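Local coordinates for nucleoporin NUP159 (Saccharomyces cerevisiae, PDB 1XIP), which serves as a component of the yeast nuclear pore complex, its N-terminal beta-propeller domain tethering the helicase Dbp5 to the pore for mRNA export, at residues A[29-32]-A[33-37]; A[207-211]-A[212-216]; A[306-310]-A[311-315]. All coordinates share one frame; numbering follows the deposited sequence.

Interaction 1 of 3, residues A[29-32]-A[33-37]; sequences PSFN and EKLPF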
ATOM      1  N   PRO A  29     -14.502  13.259  -4.747  1.00 18.49           N
ATOM      2  CA  PRO A  29     -13.895  14.577  -4.528  1.00 18.53           C
ATOM      3  C   PRO A  29     -12.408  14.485  -4.126  1.00 18.85           C
ATOM      4  O   PRO A  29     -11.956  13.492  -3.549  1.00 18.20           O
ATOM      5  CB  PRO A  29     -14.745  15.184  -3.404  1.00 18.27           C
ATOM      6  CG  PRO A  29     -15.346  14.029  -2.708  1.00 19.06           C
ATOM      7  CD  PRO A  29     -15.516  12.931  -3.728  1.00 18.64           C
ATOM      8  N   SER A  30     -11.674  15.543  -4.476  1.00 19.49           N
ATOM      9  CA  SER A  30     -10.251  15.697  -4.201  1.00 19.75           C
ATOM     10  C   SER A  30      -9.975  16.044  -2.740  1.00 20.78           C
ATOM     11  O   SER A  30     -10.828  16.583  -2.040  1.00 20.98           O
ATOM     12  CB  SER A  30      -9.688  16.800  -5.104  1.00 19.50           C
ATOM     13  OG  SER A  30      -8.331  17.073  -4.819  1.00 19.20           O
ATOM     14  N   PHE A  31      -8.761  15.738  -2.292  1.00 21.79           N
ATOM     15  CA  PHE A  31      -8.272  16.153  -0.986  1.00 22.46           C
ATOM     16  C   PHE A  31      -7.691  17.578  -1.031  1.00 23.30           C
ATOM     17  O   PHE A  31      -7.279  18.119   0.008  1.00 23.50           O
ATOM     18  CB  PHE A  31      -7.186  15.191  -0.523  1.00 22.00           C
ATOM     19  CG  PHE A  31      -7.705  13.926   0.093  1.00 21.73           C
ATOM     20  CD1 PHE A  31      -8.212  13.924   1.392  1.00 19.53           C
ATOM     21  CD2 PHE A  31      -7.663  12.716  -0.618  1.00 21.46           C
ATOM     22  CE1 PHE A  31      -8.662  12.747   1.974  1.00 19.39           C
ATOM     23  CE2 PHE A  31      -8.125  11.516  -0.036  1.00 19.49           C
ATOM     24  CZ  PHE A  31      -8.620  11.536   1.259  1.00 20.29           C
ATOM     25  N   ASN A  32      -7.646  18.165  -2.228  1.00 24.04           N
ATOM     26  CA  ASN A  32      -7.017  19.461  -2.453  1.00 25.36           C
ATOM     27  C   ASN A  32      -5.681  19.614  -1.739  1.00 26.01           C
ATOM     28  O   ASN A  32      -5.374  20.672  -1.188  1.00 26.35           O
ATOM     29  CB  ASN A  32      -7.963  20.599  -2.085  1.00 25.44           C
ATOM     30  CG  ASN A  32      -9.220  20.595  -2.922  1.00 27.08           C
ATOM     31  OD1 ASN A  32     -10.333  20.572  -2.385  1.00 27.98           O
ATOM     32  ND2 ASN A  32      -9.058  20.607  -4.249  1.00 28.28           N
ATOM     33  N   GLU A  33      -4.901  18.534  -1.753  1.00 26.88           N
ATOM     34  CA  GLU A  33      -3.520  18.510  -1.234  1.00 27.72           C
ATOM     35  C   GLU A  33      -3.417  18.440   0.279  1.00 27.53           C
ATOM     36  O   GLU A  33      -2.325  18.354   0.817  1.00 27.98           O
ATOM     37  CB  GLU A  33      -2.674  19.653  -1.812  1.00 27.63           C
ATOM     38  CG  GLU A  33      -2.922  19.831  -3.298  1.00 29.55           C
ATOM     39  CD  GLU A  33      -1.929  20.726  -3.984  1.00 31.80           C
ATOM     40  OE1 GLU A  33      -1.452  21.700  -3.363  1.00 32.83           O
ATOM     41  OE2 GLU A  33      -1.649  20.449  -5.168  1.00 33.69           O
ATOM     42  N   LYS A  34      -4.563  18.417   0.950  1.00 27.50           N
ATOM     43  CA  LYS A  34      -4.617  18.188   2.387  1.00 27.92           C
ATOM     44  C   LYS A  34      -5.117  16.757   2.686  1.00 27.21           C
ATOM     45  O   LYS A  34      -6.320  16.506   2.721  1.00 27.55           O
ATOM     46  CB  LYS A  34      -5.500  19.255   3.054  1.00 28.40           C
ATOM     47  CG  LYS A  34      -5.345  19.351   4.562  1.00 31.11           C
ATOM     48  CD  LYS A  34      -6.394  20.315   5.170  1.00 34.91           C
ATOM     49  CE  LYS A  34      -5.966  20.836   6.557  1.00 36.06           C
ATOM     50  NZ  LYS A  34      -7.105  21.475   7.297  1.00 37.27           N
ATOM     51  N   LEU A  35      -4.174  15.833   2.886  1.00 26.22           N
ATOM     52  CA  LEU A  35      -4.460  14.414   3.105  1.00 25.26           C
ATOM     53  C   LEU A  35      -4.206  14.074   4.562  1.00 24.80           C
ATOM     54  O   LEU A  35      -3.350  14.695   5.172  1.00 24.85           O
ATOM     55  CB  LEU A  35      -3.506  13.572   2.276  1.00 24.68           C
ATOM     56  CG  LEU A  35      -3.565  13.449   0.761  1.00 25.20           C
ATOM     57  CD1 LEU A  35      -4.604  12.446   0.369  1.00 24.15           C
ATOM     58  CD2 LEU A  35      -3.754  14.774   0.015  1.00 25.61           C
ATOM     59  N   PRO A  36      -4.908  13.086   5.125  1.00 24.33           N
ATOM     60  CA  PRO A  36      -4.653  12.673   6.511  1.00 24.13           C
ATOM     61  C   PRO A  36      -3.237  12.125   6.639  1.00 24.27           C
ATOM     62  O   PRO A  36      -2.859  11.268   5.840  1.00 25.33           O
ATOM     63  CB  PRO A  36      -5.680  11.563   6.747  1.00 23.84           C
ATOM     64  CG  PRO A  36      -6.718  11.794   5.735  1.00 23.59           C
ATOM     65  CD  PRO A  36      -5.997  12.300   4.515  1.00 24.12           C
ATOM     66  N   PHE A  37      -2.466  12.629   7.603  1.00 23.68           N
ATOM     67  CA  PHE A  37      -1.075  12.236   7.768  1.00 22.79           C
ATOM     68  C   PHE A  37      -0.969  10.823   8.325  1.00 22.32           C
ATOM     69  O   PHE A  37      -0.727  10.612   9.509  1.00 22.41           O
ATOM     70  CB  PHE A  37      -0.319  13.241   8.654  1.00 23.20           C
ATOM     71  CG  PHE A  37       1.180  13.138   8.542  1.00 23.42           C
ATOM     72  CD1 PHE A  37       1.829  13.417   7.338  1.00 24.12           C
ATOM     73  CD2 PHE A  37       1.943  12.747   9.629  1.00 23.66           C
ATOM     74  CE1 PHE A  37       3.218  13.302   7.231  1.00 23.75           C
ATOM     75  CE2 PHE A  37       3.333  12.630   9.524  1.00 24.08           C
ATOM     76  CZ  PHE A  37       3.964  12.902   8.321  1.00 23.72           C
TER
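Leu35 lays its CD1 methyl over one face of the Phe31 ring, 3.6 Å from the ring centroid. This CH-pi contact is offset toward the rim, and the two side chains cross at about a right angle. Among the purely apolar contacts, the second methyl, Leu35 CD2, meets Phe31 CB at 3.5 Å, and Pro36 CD reaches Phe31 CE1 at 3.7 Å. Phe31 CG lies anti to its own carbonyl carbon (chi1 -82°), which sets the ring beside the returning chain. An alanine here would remove the ring and is likely to leave the Leu35 methyl and the Pro36 ring without their aromatic partner.

The polar contacts shape the backbone. Lys34 N donates to Phe31 O at 2.9 Å and closes a type I' turn, the donor standing well above the carbonyl plane. Ser30 OG accepts from Asn32 N at 2.9 Å in an ST turn that overlaps the start of the beta turn.

The whole bend lies in the link from strand 18-26 to strand 43-46. Phe31 makes backbone bonds with Asn371, and its side chain, like that of Leu35, rests on Ile338 of strand 337-343.

Interaction 2 of 3, residues A[207-211]-A[212-216]; sequences EELPV and EEYSP
Tyr214 presents CD2 to Leu209 CB at 3.6 Å, while Leu209 CD2 runs on to Tyr214 CE2 at 3.8 Å, giving the turn a small apolar flank. Pro210 O lies at the edge of the tyrosine ring, near its plane, and receives the main bond of the contact: Tyr214 N donates to it at 2.9 Å with a nearly straight N-H (166°). Glu213 N adds a weak bond to the same oxygen, at 3.1 Å and a more bent angle. One carbonyl thus gathers two successive amides, as in a single helical turn, and Val211, Glu212 and Glu213 all have helical backbone angles. Around the proline ring, Glu213 OE1 comes to 3.7 Å from Pro210 CG, and Glu212, bent at chi2, brings OE1 to 3.5 Å from Pro210 CB. Ser215 OG reaches Val211 O in a weak bond where strand 215-221 begins.

Farther out, the guanidinium of Arg182 binds Leu209 O through NH2 and Tyr214 O through NH1, so that one guanidinium bonds to carbonyls on both sides of the turn. Leu209 touches Tyr249, and Tyr214 touches Lys247, on strand 246-254.

The polar hold is therefore almost wholly on backbone carbonyls, two of them drawn to one arginine; the glutamates meet the proline through van der Waals contact, and the positive charge of Arg182 would probably polarise the carbonyls it binds.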
ATOM      1  N   GLU A 207      24.928   2.067   8.064  1.00 36.31           N
ATOM      2  CA  GLU A 207      24.860   2.815   9.316  1.00 36.66           C
ATOM      3  C   GLU A 207      25.567   4.163   9.167  1.00 36.61           C
ATOM      4  O   GLU A 207      25.267   5.123   9.889  1.00 36.77           O
ATOM      5  CB  GLU A 207      25.482   2.017  10.456  1.00 36.89           C
ATOM      6  CG  GLU A 207      24.887   2.340  11.817  1.00 38.10           C
ATOM      7  CD  GLU A 207      23.529   1.699  12.011  1.00 39.83           C
ATOM      8  OE1 GLU A 207      23.411   0.482  11.749  1.00 40.76           O
ATOM      9  OE2 GLU A 207      22.578   2.411  12.415  1.00 40.30           O
ATOM     10  N   GLU A 208      26.510   4.216   8.226  1.00 36.56           N
ATOM     11  CA  GLU A 208      27.233   5.439   7.873  1.00 36.40           C
ATOM     12  C   GLU A 208      26.260   6.603   7.576  1.00 36.14           C
ATOM     13  O   GLU A 208      26.497   7.729   8.012  1.00 36.05           O
ATOM     14  CB  GLU A 208      28.185   5.163   6.684  1.00 36.37           C
ATOM     15  CG  GLU A 208      29.014   6.354   6.209  1.00 36.95           C
ATOM     16  CD  GLU A 208      30.515   6.076   6.174  1.00 37.91           C
ATOM     17  OE1 GLU A 208      30.914   4.962   5.742  1.00 37.12           O
ATOM     18  OE2 GLU A 208      31.302   6.989   6.568  1.00 38.04           O
ATOM     19  N   LEU A 209      25.166   6.317   6.856  1.00 35.78           N
ATOM     20  CA  LEU A 209      24.083   7.296   6.635  1.00 35.41           C
ATOM     21  C   LEU A 209      23.365   7.612   7.937  1.00 35.55           C
ATOM     22  O   LEU A 209      22.759   6.720   8.533  1.00 35.82           O
ATOM     23  CB  LEU A 209      23.055   6.769   5.632  1.00 34.93           C
ATOM     24  CG  LEU A 209      23.498   6.116   4.323  1.00 34.53           C
ATOM     25  CD1 LEU A 209      22.457   5.117   3.859  1.00 33.81           C
ATOM     26  CD2 LEU A 209      23.770   7.154   3.251  1.00 33.10           C
ATOM     27  N   PRO A 210      23.426   8.869   8.385  1.00 35.68           N
ATOM     28  CA  PRO A 210      22.834   9.255   9.679  1.00 35.71           C
ATOM     29  C   PRO A 210      21.327   8.970   9.740  1.00 35.96           C
ATOM     30  O   PRO A 210      20.631   9.143   8.732  1.00 36.29           O
ATOM     31  CB  PRO A 210      23.109  10.763   9.767  1.00 35.71           C
ATOM     32  CG  PRO A 210      23.452  11.191   8.367  1.00 35.55           C
ATOM     33  CD  PRO A 210      24.062  10.011   7.696  1.00 35.53           C
ATOM     34  N   VAL A 211      20.843   8.528  10.899  1.00 35.81           N
ATOM     35  CA  VAL A 211      19.427   8.216  11.098  1.00 35.79           C
ATOM     36  C   VAL A 211      18.511   9.393  10.757  1.00 35.50           C
ATOM     37  O   VAL A 211      17.392   9.202  10.244  1.00 35.54           O
ATOM     38  CB  VAL A 211      19.158   7.758  12.550  1.00 35.94           C
ATOM     39  CG1 VAL A 211      17.704   8.021  12.964  1.00 36.88           C
ATOM     40  CG2 VAL A 211      19.479   6.289  12.710  1.00 36.77           C
ATOM     41  N   GLU A 212      18.987  10.601  11.042  1.00 34.84           N
ATOM     42  CA  GLU A 212      18.219  11.825  10.821  1.00 34.58           C
ATOM     43  C   GLU A 212      17.995  12.138   9.324  1.00 34.08           C
ATOM     44  O   GLU A 212      16.959  12.674   8.942  1.00 33.94           O
ATOM     45  CB  GLU A 212      18.893  12.998  11.545  1.00 34.74           C
ATOM     46  CG  GLU A 212      19.108  12.769  13.051  1.00 35.48           C
ATOM     47  CD  GLU A 212      20.468  12.152  13.407  1.00 36.27           C
ATOM     48  OE1 GLU A 212      21.137  11.565  12.523  1.00 36.70           O
ATOM     49  OE2 GLU A 212      20.872  12.251  14.593  1.00 36.76           O
ATOM     50  N   GLU A 213      18.970  11.786   8.491  1.00 33.58           N
ATOM     51  CA  GLU A 213      18.878  11.973   7.046  1.00 33.14           C
ATOM     52  C   GLU A 213      18.144  10.807   6.397  1.00 32.10           C
ATOM     53  O   GLU A 213      17.348  10.999   5.480  1.00 32.23           O
ATOM     54  CB  GLU A 213      20.282  12.089   6.439  1.00 33.51           C
ATOM     55  CG  GLU A 213      20.616  13.445   5.830  1.00 36.39           C
ATOM     56  CD  GLU A 213      22.118  13.634   5.562  1.00 40.20           C
ATOM     57  OE1 GLU A 213      22.770  12.683   5.039  1.00 42.21           O
ATOM     58  OE2 GLU A 213      22.649  14.737   5.860  1.00 39.78           O
ATOM     59  N   TYR A 214      18.445   9.595   6.862  1.00 30.92           N
ATOM     60  CA  TYR A 214      17.845   8.364   6.336  1.00 29.45           C
ATOM     61  C   TYR A 214      17.126   7.617   7.429  1.00 28.62           C
ATOM     62  O   TYR A 214      17.654   6.694   8.034  1.00 28.23           O
ATOM     63  CB  TYR A 214      18.898   7.510   5.619  1.00 29.06           C
ATOM     64  CG  TYR A 214      19.406   8.251   4.429  1.00 28.67           C
ATOM     65  CD1 TYR A 214      18.696   8.246   3.236  1.00 29.09           C
ATOM     66  CD2 TYR A 214      20.537   9.047   4.517  1.00 28.78           C
ATOM     67  CE1 TYR A 214      19.123   8.963   2.149  1.00 29.41           C
ATOM     68  CE2 TYR A 214      20.977   9.775   3.434  1.00 29.47           C
ATOM     69  CZ  TYR A 214      20.262   9.728   2.249  1.00 30.40           C
ATOM     70  OH  TYR A 214      20.687  10.449   1.154  1.00 33.28           O
ATOM     71  N   SER A 215      15.917   8.075   7.694  1.00 28.07           N
ATOM     72  CA  SER A 215      15.068   7.524   8.720  1.00 27.84           C
ATOM     73  C   SER A 215      14.403   6.261   8.218  1.00 27.37           C
ATOM     74  O   SER A 215      14.243   6.077   7.006  1.00 27.45           O
ATOM     75  CB  SER A 215      13.996   8.539   9.082  1.00 27.97           C
ATOM     76  OG  SER A 215      14.081   8.883  10.447  1.00 30.46           O
ATOM     77  N   PRO A 216      13.998   5.390   9.138  1.00 26.87           N
ATOM     78  CA  PRO A 216      13.289   4.167   8.758  1.00 26.24           C
ATOM     79  C   PRO A 216      11.880   4.540   8.312  1.00 25.65           C
ATOM     80  O   PRO A 216      11.142   5.131   9.106  1.00 25.98           O
ATOM     81  CB  PRO A 216      13.263   3.362  10.059  1.00 26.25           C
ATOM     82  CG  PRO A 216      13.330   4.397  11.155  1.00 26.86           C
ATOM     83  CD  PRO A 216      14.167   5.510  10.602  1.00 26.83           C
TER

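Interaction 3 of 3, residues A[306-310]-A[311-315]; sequences SIWDS and KQVIE
Asp309 and Lys311 are brought together by their first torsions: in each, CG stands between the backbone N and the carbonyl carbon (chi1 82° and 56°), and bends at chi2 and chi4 of the lysine turn NZ back to the carboxylate. There NZ forms a salt bridge with Asp309 OD2 at 2.9 Å, on the syn lone pair.

The other oxygen, Asp309 OD1, takes two backbone amides from opposite faces of the carboxylate plane. Lys311 N arrives at 3.0 Å nearly in line with the C-O bond; Gln312 N comes at 3.1 Å from the syn side, 31° out of plane. With three donors on its two oxygens, the aspartate is held against rotation, and the bond from Lys311 N makes an Asx turn.

Trp308 covers the turn: one ring face has Lys311 N and Gln312 O above it, both offset toward the rim, while Val313 CG2 lies in plane at the ring edge, 3.9 Å from CE3.

Behind these side chains, Asp309 N donates to Gln312 O at 3.1 Å, and Ile314 N to Ile307 O at the same length. They flank Trp308 and Val313, a non-hydrogen-bonded pair. A water then accepts from Ile307 N and donates to Ile314 O, standing in for a direct bond as the strands diverge.

The arrangement is a short beta hairpin with a four-residue connection, 309-312, at the edge of a propeller sheet: strand 306-308 pairs with strand 292-299, whereas strand 313-316 takes up the N-terminal strand 11-14 in parallel.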
ATOM      1  N   SER A 306       6.166   0.483 -10.229  1.00 23.69           N
ATOM      2  CA  SER A 306       7.245  -0.450 -10.520  1.00 23.93           C
ATOM      3  C   SER A 306       6.779  -1.877 -10.575  1.00 24.04           C
ATOM      4  O   SER A 306       5.702  -2.203 -10.086  1.00 24.39           O
ATOM      5  CB  SER A 306       8.339  -0.331  -9.470  1.00 23.80           C
ATOM      6  OG  SER A 306       8.606   1.028  -9.216  1.00 25.60           O
ATOM      7  N   ILE A 307       7.603  -2.727 -11.172  1.00 24.25           N
ATOM      8  CA  ILE A 307       7.365  -4.162 -11.200  1.00 24.63           C
ATOM      9  C   ILE A 307       8.566  -4.910 -10.601  1.00 25.08           C
ATOM     10  O   ILE A 307       9.703  -4.652 -10.969  1.00 25.29           O
ATOM     11  CB  ILE A 307       7.124  -4.630 -12.631  1.00 24.49           C
ATOM     12  CG1 ILE A 307       6.017  -3.809 -13.294  1.00 24.95           C
ATOM     13  CG2 ILE A 307       6.749  -6.085 -12.648  1.00 24.16           C
ATOM     14  CD1 ILE A 307       5.960  -3.994 -14.811  1.00 26.07           C
ATOM     15  N   TRP A 308       8.295  -5.821  -9.669  1.00 25.72           N
ATOM     16  CA  TRP A 308       9.295  -6.706  -9.096  1.00 26.31           C
ATOM     17  C   TRP A 308       8.934  -8.141  -9.476  1.00 27.49           C
ATOM     18  O   TRP A 308       7.827  -8.590  -9.196  1.00 28.04           O
ATOM     19  CB  TRP A 308       9.290  -6.559  -7.579  1.00 25.89           C
ATOM     20  CG  TRP A 308      10.202  -7.515  -6.898  1.00 24.97           C
ATOM     21  CD1 TRP A 308       9.857  -8.670  -6.271  1.00 24.32           C
ATOM     22  CD2 TRP A 308      11.627  -7.408  -6.788  1.00 22.71           C
ATOM     23  NE1 TRP A 308      10.979  -9.289  -5.775  1.00 24.09           N
ATOM     24  CE2 TRP A 308      12.077  -8.534  -6.082  1.00 21.29           C
ATOM     25  CE3 TRP A 308      12.571  -6.475  -7.236  1.00 22.61           C
ATOM     26  CZ2 TRP A 308      13.418  -8.756  -5.805  1.00 21.08           C
ATOM     27  CZ3 TRP A 308      13.911  -6.698  -6.961  1.00 22.16           C
ATOM     28  CH2 TRP A 308      14.322  -7.831  -6.251  1.00 20.63           C
ATOM     29  N   ASP A 309       9.837  -8.885 -10.120  1.00 28.55           N
ATOM     30  CA  ASP A 309       9.492 -10.236 -10.579  1.00 29.28           C
ATOM     31  C   ASP A 309       9.896 -11.385  -9.625  1.00 29.47           C
ATOM     32  O   ASP A 309       9.785 -12.552  -9.991  1.00 29.79           O
ATOM     33  CB  ASP A 309      10.020 -10.478 -11.999  1.00 28.81           C
ATOM     34  CG  ASP A 309      11.471 -10.885 -12.103  1.00 30.58           C
ATOM     35  OD1 ASP A 309      12.189 -10.841 -11.076  1.00 31.29           O
ATOM     36  OD2 ASP A 309      11.931 -11.259 -13.204  1.00 32.68           O
ATOM     37  N   SER A 310      10.351 -11.041  -8.414  1.00 29.73           N
ATOM     38  CA  SER A 310      10.789 -12.023  -7.413  1.00 29.91           C
ATOM     39  C   SER A 310      12.323 -12.025  -7.262  1.00 29.84           C
ATOM     40  O   SER A 310      12.851 -12.480  -6.257  1.00 30.44           O
ATOM     41  CB  SER A 310      10.273 -13.422  -7.758  1.00 30.11           C
ATOM     42  OG  SER A 310      11.248 -14.138  -8.484  1.00 31.71           O
ATOM     43  N   LYS A 311      13.015 -11.532  -8.295  1.00 29.52           N
ATOM     44  CA  LYS A 311      14.490 -11.534  -8.288  1.00 29.16           C
ATOM     45  C   LYS A 311      15.143 -10.213  -8.723  1.00 28.39           C
ATOM     46  O   LYS A 311      16.276  -9.937  -8.336  1.00 28.67           O
ATOM     47  CB  LYS A 311      15.025 -12.676  -9.163  1.00 29.70           C
ATOM     48  CG  LYS A 311      14.522 -12.667 -10.620  1.00 31.20           C
ATOM     49  CD  LYS A 311      15.568 -13.201 -11.602  1.00 33.77           C
ATOM     50  CE  LYS A 311      14.948 -13.699 -12.913  1.00 35.82           C
ATOM     51  NZ  LYS A 311      14.495 -12.576 -13.789  1.00 36.41           N
ATOM     52  N   GLN A 312      14.426  -9.426  -9.528  1.00 27.15           N
ATOM     53  CA  GLN A 312      14.916  -8.145  -9.999  1.00 26.25           C
ATOM     54  C   GLN A 312      13.772  -7.240 -10.435  1.00 26.12           C
ATOM     55  O   GLN A 312      12.629  -7.685 -10.544  1.00 25.74           O
ATOM     56  CB  GLN A 312      15.912  -8.333 -11.143  1.00 26.31           C
ATOM     57  CG  GLN A 312      15.276  -8.565 -12.515  1.00 26.38           C
ATOM     58  CD  GLN A 312      16.162  -9.369 -13.444  1.00 26.58           C
ATOM     59  OE1 GLN A 312      15.833 -10.500 -13.784  1.00 26.87           O
ATOM     60  NE2 GLN A 312      17.282  -8.790 -13.858  1.00 25.37           N
ATOM     61  N   VAL A 313      14.104  -5.971 -10.694  1.00 25.91           N
ATOM     62  CA  VAL A 313      13.148  -4.972 -11.162  1.00 25.84           C
ATOM     63  C   VAL A 313      13.028  -5.076 -12.665  1.00 26.65           C
ATOM     64  O   VAL A 313      14.021  -5.270 -13.348  1.00 26.29           O
ATOM     65  CB  VAL A 313      13.607  -3.520 -10.787  1.00 25.46           C
ATOM     66  CG1 VAL A 313      12.663  -2.460 -11.372  1.00 24.26           C
ATOM     67  CG2 VAL A 313      13.716  -3.361  -9.296  1.00 24.74           C
ATOM     68  N   ILE A 314      11.815  -4.934 -13.178  1.00 28.13           N
ATOM     69  CA  ILE A 314      11.568  -5.051 -14.610  1.00 30.17           C
ATOM     70  C   ILE A 314      11.033  -3.768 -15.197  1.00 31.52           C
ATOM     71  O   ILE A 314      10.027  -3.238 -14.744  1.00 32.00           O
ATOM     72  CB  ILE A 314      10.581  -6.172 -14.875  1.00 30.19           C
ATOM     73  CG1 ILE A 314      11.253  -7.516 -14.656  1.00 30.46           C
ATOM     74  CG2 ILE A 314       9.987  -6.075 -16.282  1.00 30.71           C
ATOM     75  CD1 ILE A 314      10.298  -8.505 -14.112  1.00 32.65           C
ATOM     76  N   GLU A 315      11.713  -3.267 -16.210  1.00 33.51           N
ATOM     77  CA  GLU A 315      11.189  -2.179 -16.998  1.00 35.41           C
ATOM     78  C   GLU A 315      10.663  -2.785 -18.283  1.00 36.22           C
ATOM     79  O   GLU A 315      11.323  -3.647 -18.876  1.00 35.93           O
ATOM     80  CB  GLU A 315      12.287  -1.157 -17.300  1.00 35.93           C
ATOM     81  CG  GLU A 315      12.465  -0.076 -16.235  1.00 38.83           C
ATOM     82  CD  GLU A 315      13.133   1.191 -16.779  1.00 42.71           C
ATOM     83  OE1 GLU A 315      14.299   1.122 -17.246  1.00 43.02           O
ATOM     84  OE2 GLU A 315      12.490   2.267 -16.744  1.00 45.03           O
TER
HETATM   85  O   HOH W   1       9.552  -1.205 -12.824  1.00 17.47           O

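From the N terminus, the chain first meets interaction 1, which folds the link leaving strand 18-26, in the sheet that also holds the C-terminal strand 374-381, on its way to the blade that starts with strand 43-46. Interaction 2 closes the loop between helix 204-207 and strand 215-221, the entry to another blade. Interaction 3 closes the hairpin from strand 306-308 to strand 313-316, where strand 11-14 joins. The three follow in series; none nests in or crosses another, and none touches. Interactions 1 and 3 lie on opposite sides of the chain's centre, their own centres about 31 Å apart, so the contacts shape separate sectors of the propeller.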